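Local structure of ABC transporter, substrate-binding protein (Clostridium perfringens, 4EDP) at residues 139-144 and 258-263; 236-241 and 317-322. The protein probably captures a solute outside the cell membrane and delivers it to a partner ABC transporter for import. All blocks are in the same frame, centred on the assembly; numbering follows the deposited sequence.

Contact 1: 139-144 and 258-263; sequences NSIGIV and SGTYLN
Asn263 holds CG in the crowded position between its own backbone N and carbonyl carbon (chi1 64°), while Asn139 turns CG beside its backbone N (chi1 -57°), and the two amides meet on the same face of the sheet. Asn139 ND2 gives an almost straight bond of 3.1 Å to Asn263 OD1, in plane and on a lone pair of that oxygen, although the amide planes are 52° apart. Beneath it the main chains close an antiparallel hydrogen-bonded pair: Asn139 N reaches Asn263 O at 2.9 Å, and Asn263 N returns to Asn139 O at 3.0 Å from above the carbonyl plane. So Asn139 and Asn263 are joined three times over.

Toward Thr260 the pairing loosens, and Ile141 N makes just a weak 3.5 Å bond to Tyr261 O. A side chain takes over here. Thr260 OG1, anti to its backbone N, donates to Ile141 O at 2.5 Å, again from above the carbonyl plane. Ile141 carries CG1 in the crowded position, so CD1 runs beside Tyr261 and packs on its CB at 4.0 Å; the phenol goes on to helix 178-189, where OH bonds to Glu187. On the opposite face, Leu262 CD2 rests against Ser140 CB at 3.8 Å, and Ser140 OG is taken by Thr319.

Residues 260-263 thus come in and join strand 135-145 antiparallel, Thr260 OG1 adding a side-chain bond to the main chain beside the strand pairing. The setting is the mixed sheet of a periplasmic-binding-protein fold, where strand 262-269 pairs with both 89-93 and 135-145.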
loop_
_atom_site.group_PDB
_atom_site.type_symbol
_atom_site.label_atom_id
_atom_site.label_comp_id
_atom_site.label_asym_id
_atom_site.label_seq_id
_atom_site.Cartn_x
_atom_site.Cartn_y
_atom_site.Cartn_z
ATOM N N ASN A 139 -4.144 -0.409 2.053
ATOM C CA ASN A 139 -3.484 -0.542 3.342
ATOM C C ASN A 139 -3.288 0.879 3.888
ATOM O O ASN A 139 -3.336 1.861 3.120
ATOM C CB ASN A 139 -2.098 -1.161 3.218
ATOM C CG ASN A 139 -2.113 -2.515 2.547
ATOM O OD1 ASN A 139 -2.842 -3.419 2.957
ATOM N ND2 ASN A 139 -1.270 -2.677 1.545
ATOM N N SER A 140 -3.037 0.991 5.186
ATOM C CA SER A 140 -2.790 2.324 5.802
ATOM C C SER A 140 -1.704 2.227 6.849
ATOM O O SER A 140 -1.222 1.137 7.164
ATOM C CB SER A 140 -4.045 2.925 6.440
ATOM O OG SER A 140 -4.511 2.201 7.584
ATOM N N ILE A 141 -1.323 3.382 7.379
ATOM C CA ILE A 141 -0.337 3.467 8.441
ATOM C C ILE A 141 -0.938 4.178 9.642
ATOM O O ILE A 141 -2.039 4.715 9.576
ATOM C CB ILE A 141 0.946 4.202 8.000
ATOM C CG1 ILE A 141 0.612 5.575 7.404
ATOM C CG2 ILE A 141 1.745 3.328 6.981
ATOM C CD1 ILE A 141 1.826 6.387 7.038
ATOM N N GLY A 142 -0.211 4.137 10.743
ATOM C CA GLY A 142 -0.602 4.812 11.960
ATOM C C GLY A 142 0.651 4.961 12.777
ATOM O O GLY A 142 1.756 4.572 12.334
ATOM N N ILE A 143 0.502 5.567 13.951
ATOM C CA ILE A 143 1.623 5.676 14.879
ATOM C C ILE A 143 1.355 4.625 15.969
ATOM O O ILE A 143 0.420 4.745 16.774
ATOM C CB ILE A 143 1.741 7.051 15.543
ATOM C CG1 ILE A 143 1.808 8.169 14.488
ATOM C CG2 ILE A 143 2.995 7.067 16.449
ATOM C CD1 ILE A 143 1.789 9.588 15.083
ATOM N N VAL A 144 2.149 3.569 15.969
ATOM C CA VAL A 144 2.030 2.532 16.982
ATOM C C VAL A 144 2.790 3.068 18.169
ATOM O O VAL A 144 3.973 3.422 18.047
ATOM C CB VAL A 144 2.610 1.201 16.492
ATOM C CG1 VAL A 144 2.492 0.102 17.609
ATOM C CG2 VAL A 144 1.896 0.797 15.219
ATOM N N SER A 258 -5.457 14.654 11.229
ATOM C CA SER A 258 -5.186 15.235 9.917
ATOM C C SER A 258 -5.357 14.193 8.815
ATOM O O SER A 258 -5.540 14.540 7.642
ATOM C CB SER A 258 -3.788 15.862 9.895
ATOM O OG SER A 258 -2.786 14.877 10.028
ATOM N N GLY A 259 -5.263 12.913 9.183
ATOM C CA GLY A 259 -5.470 11.829 8.246
ATOM C C GLY A 259 -4.270 10.918 8.089
ATOM O O GLY A 259 -3.132 11.371 8.170
ATOM N N THR A 260 -4.548 9.632 7.945
ATOM C CA THR A 260 -3.538 8.628 7.649
ATOM C C THR A 260 -3.232 8.691 6.144
ATOM O O THR A 260 -3.799 9.522 5.408
ATOM C CB THR A 260 -4.047 7.184 7.948
ATOM O OG1 THR A 260 -2.973 6.239 7.767
ATOM C CG2 THR A 260 -5.156 6.816 7.029
ATOM N N TYR A 261 -2.257 7.886 5.718
ATOM C CA TYR A 261 -1.874 7.752 4.319
ATOM C C TYR A 261 -2.172 6.331 3.872
ATOM O O TYR A 261 -1.886 5.364 4.584
ATOM C CB TYR A 261 -0.380 8.037 4.106
ATOM C CG TYR A 261 -0.049 9.503 4.174
ATOM C CD1 TYR A 261 0.064 10.153 5.392
ATOM C CD2 TYR A 261 0.162 10.236 3.013
ATOM C CE1 TYR A 261 0.353 11.507 5.455
ATOM C CE2 TYR A 261 0.456 11.595 3.064
ATOM C CZ TYR A 261 0.556 12.216 4.281
ATOM O OH TYR A 261 0.845 13.551 4.361
ATOM N N LEU A 262 -2.801 6.212 2.706
ATOM C CA LEU A 262 -3.113 4.917 2.149
ATOM C C LEU A 262 -2.131 4.529 1.065
ATOM O O LEU A 262 -1.460 5.387 0.474
ATOM C CB LEU A 262 -4.488 4.949 1.470
ATOM C CG LEU A 262 -5.667 5.453 2.292
ATOM C CD1 LEU A 262 -6.959 5.429 1.451
ATOM C CD2 LEU A 262 -5.791 4.651 3.569
ATOM N N ASN A 263 -2.023 3.226 0.838
ATOM C CA ASN A 263 -1.294 2.700 -0.317
ATOM C C ASN A 263 -2.223 1.627 -0.914
ATOM O O ASN A 263 -3.062 1.064 -0.201
ATOM C CB ASN A 263 0.114 2.207 -0.023
ATOM C CG ASN A 263 0.156 1.042 0.909
ATOM O OD1 ASN A 263 0.017 -0.118 0.492
ATOM N ND2 ASN A 263 0.435 1.325 2.180
#

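Contact 2: 236-241 and 317-322; sequences ASDFAF and NLTYGP
Asp238 and Thr319 form the tight part of this contact, their side chains crossing at about a right angle. Thr319 OG1, lying beside its own backbone N, donates to Asp238 OD2 at 2.6 Å, on the anti lone pair of that oxygen, away from OD1, and is also hydrogen-bonded to Ser140 OG. Phe239 N meets Asp238 OD1 at 2.7 Å from above the carboxylate plane. With CG in the crowded position (chi1 43°), the carboxylate is gripped at both oxygens, and OD2 has a further, weak bond from Ser140 N. These donors, and the start of a helix, probably favour the charged form.

The Asn317 side is looser and more exposed. Asn317 O approaches Asp238 CB at 3.7 Å, and the polar link runs through a water, which donates to Asp238 O at 2.8 Å and weakly to Asn317 OD1. The same water sits at the edge of the Phe241 ring.

Ser237 is the N-cap of helix 238-247, its OG accepting from Ala240 N at 3.1 Å. Asn317 and Thr319 meet the first turn of that helix where strand 233-237 ends, with strand 135-145 alongside and helix 219-227 touching Phe239 and Ala240.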
loop_
_atom_site.group_PDB
_atom_site.type_symbol
_atom_site.label_atom_id
_atom_site.label_comp_id
_atom_site.label_asym_id
_atom_site.label_seq_id
_atom_site.Cartn_x
_atom_site.Cartn_y
_atom_site.Cartn_z
ATOM N N ALA A 236 3.989 2.874 11.267
ATOM C CA ALA A 236 3.891 1.522 10.759
ATOM C C ALA A 236 2.524 1.188 10.176
ATOM O O ALA A 236 1.519 1.801 10.506
ATOM C CB ALA A 236 4.187 0.566 11.888
ATOM N N SER A 237 2.507 0.155 9.348
ATOM C CA SER A 237 1.297 -0.289 8.692
ATOM C C SER A 237 0.319 -0.974 9.629
ATOM O O SER A 237 0.674 -1.421 10.727
ATOM C CB SER A 237 1.671 -1.280 7.592
ATOM O OG SER A 237 2.169 -2.500 8.158
ATOM N N ASP A 238 -0.922 -1.060 9.167
ATOM C CA ASP A 238 -1.976 -1.776 9.848
ATOM C C ASP A 238 -1.540 -3.224 10.113
ATOM O O ASP A 238 -1.747 -3.750 11.216
ATOM C CB ASP A 238 -3.275 -1.715 9.026
ATOM C CG ASP A 238 -3.063 -1.951 7.510
ATOM O OD1 ASP A 238 -1.991 -2.418 7.062
ATOM O OD2 ASP A 238 -4.017 -1.674 6.759
ATOM N N PHE A 239 -0.894 -3.845 9.130
ATOM C CA PHE A 239 -0.406 -5.227 9.305
ATOM C C PHE A 239 0.615 -5.320 10.460
ATOM O O PHE A 239 0.560 -6.236 11.309
ATOM C CB PHE A 239 0.212 -5.775 8.008
ATOM C CG PHE A 239 0.771 -7.170 8.162
ATOM C CD1 PHE A 239 -0.053 -8.278 8.056
ATOM C CD2 PHE A 239 2.114 -7.372 8.456
ATOM C CE1 PHE A 239 0.457 -9.563 8.234
ATOM C CE2 PHE A 239 2.624 -8.644 8.622
ATOM C CZ PHE A 239 1.797 -9.742 8.510
ATOM N N ALA A 240 1.532 -4.358 10.493
ATOM C CA ALA A 240 2.592 -4.264 11.504
ATOM C C ALA A 240 2.006 -4.040 12.904
ATOM O O ALA A 240 2.501 -4.617 13.888
ATOM C CB ALA A 240 3.585 -3.157 11.140
ATOM N N PHE A 241 0.950 -3.232 13.017
ATOM C CA PHE A 241 0.317 -3.044 14.332
ATOM C C PHE A 241 -0.151 -4.405 14.865
ATOM O O PHE A 241 -0.015 -4.729 16.057
ATOM C CB PHE A 241 -0.834 -2.039 14.285
ATOM C CG PHE A 241 -1.561 -1.918 15.592
ATOM C CD1 PHE A 241 -0.930 -1.402 16.689
ATOM C CD2 PHE A 241 -2.892 -2.285 15.714
ATOM C CE1 PHE A 241 -1.579 -1.290 17.909
ATOM C CE2 PHE A 241 -3.546 -2.175 16.932
ATOM C CZ PHE A 241 -2.890 -1.684 18.025
ATOM N N ASN A 317 -7.168 -5.741 12.231
ATOM C CA ASN A 317 -5.916 -5.522 11.507
ATOM C C ASN A 317 -6.088 -5.077 10.046
ATOM O O ASN A 317 -5.116 -4.925 9.314
ATOM C CB ASN A 317 -4.994 -6.728 11.631
ATOM C CG ASN A 317 -4.634 -7.029 13.077
ATOM O OD1 ASN A 317 -4.558 -6.124 13.923
ATOM N ND2 ASN A 317 -4.403 -8.299 13.366
ATOM N N LEU A 318 -7.326 -4.878 9.616
ATOM C CA LEU A 318 -7.546 -4.354 8.277
ATOM C C LEU A 318 -7.750 -2.868 8.422
ATOM O O LEU A 318 -7.925 -2.360 9.540
ATOM C CB LEU A 318 -8.807 -4.946 7.642
ATOM C CG LEU A 318 -8.754 -6.437 7.355
ATOM C CD1 LEU A 318 -9.996 -6.832 6.577
ATOM C CD2 LEU A 318 -7.510 -6.774 6.578
ATOM N N THR A 319 -7.725 -2.163 7.300
ATOM C CA THR A 319 -8.033 -0.745 7.301
ATOM C C THR A 319 -9.461 -0.654 6.764
ATOM O O THR A 319 -9.720 -0.958 5.600
ATOM C CB THR A 319 -7.046 0.061 6.475
ATOM O OG1 THR A 319 -5.802 0.114 7.201
ATOM C CG2 THR A 319 -7.595 1.480 6.251
ATOM N N TYR A 320 -10.379 -0.225 7.622
ATOM C CA TYR A 320 -11.794 -0.249 7.282
ATOM C C TYR A 320 -12.538 0.785 8.075
ATOM O O TYR A 320 -12.320 0.928 9.289
ATOM C CB TYR A 320 -12.312 -1.631 7.687
ATOM C CG TYR A 320 -13.762 -1.911 7.395
ATOM C CD1 TYR A 320 -14.169 -2.223 6.112
ATOM C CD2 TYR A 320 -14.711 -1.894 8.399
ATOM C CE1 TYR A 320 -15.491 -2.499 5.836
ATOM C CE2 TYR A 320 -16.041 -2.169 8.129
ATOM C CZ TYR A 320 -16.416 -2.476 6.848
ATOM O OH TYR A 320 -17.728 -2.751 6.552
ATOM N N GLY A 321 -13.408 1.513 7.402
ATOM C CA GLY A 321 -14.249 2.486 8.093
ATOM C C GLY A 321 -13.877 3.934 7.925
ATOM O O GLY A 321 -13.198 4.306 6.967
ATOM N N PRO A 322 -14.298 4.759 8.882
ATOM C CA PRO A 322 -14.059 6.187 8.851
ATOM C C PRO A 322 -12.626 6.592 8.579
ATOM O O PRO A 322 -12.391 7.643 7.967
ATOM C CB PRO A 322 -14.510 6.642 10.249
ATOM C CG PRO A 322 -15.546 5.681 10.618
ATOM C CD PRO A 322 -15.090 4.367 10.061
HETATM O O HOH W 1 -4.060 -3.135 12.610
#

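Overall arrangement
Strand 135-145 joins the two contacts, whose centres lie 8 Å apart. It pairs with strand 262-269 in contact 1 and with strand 233-237, whose last residues open the 236-241 segment, through bonds such as Gly142 N to Ala236 O at 2.9 Å. Ser140 OG lies 2.5 Å from Thr319 OG1, a probable hydrogen bond, so a polar chain runs from Ser140 through Thr319 to Asp238. Because 262-269 pairs with 89-93 as well as 135-145, and 135-145 also with 233-237, the arrangement is consistent with strands that link the two lobes of a solute-binding protein. Contact 1 is the buried half of the region, and contact 2 its surface side.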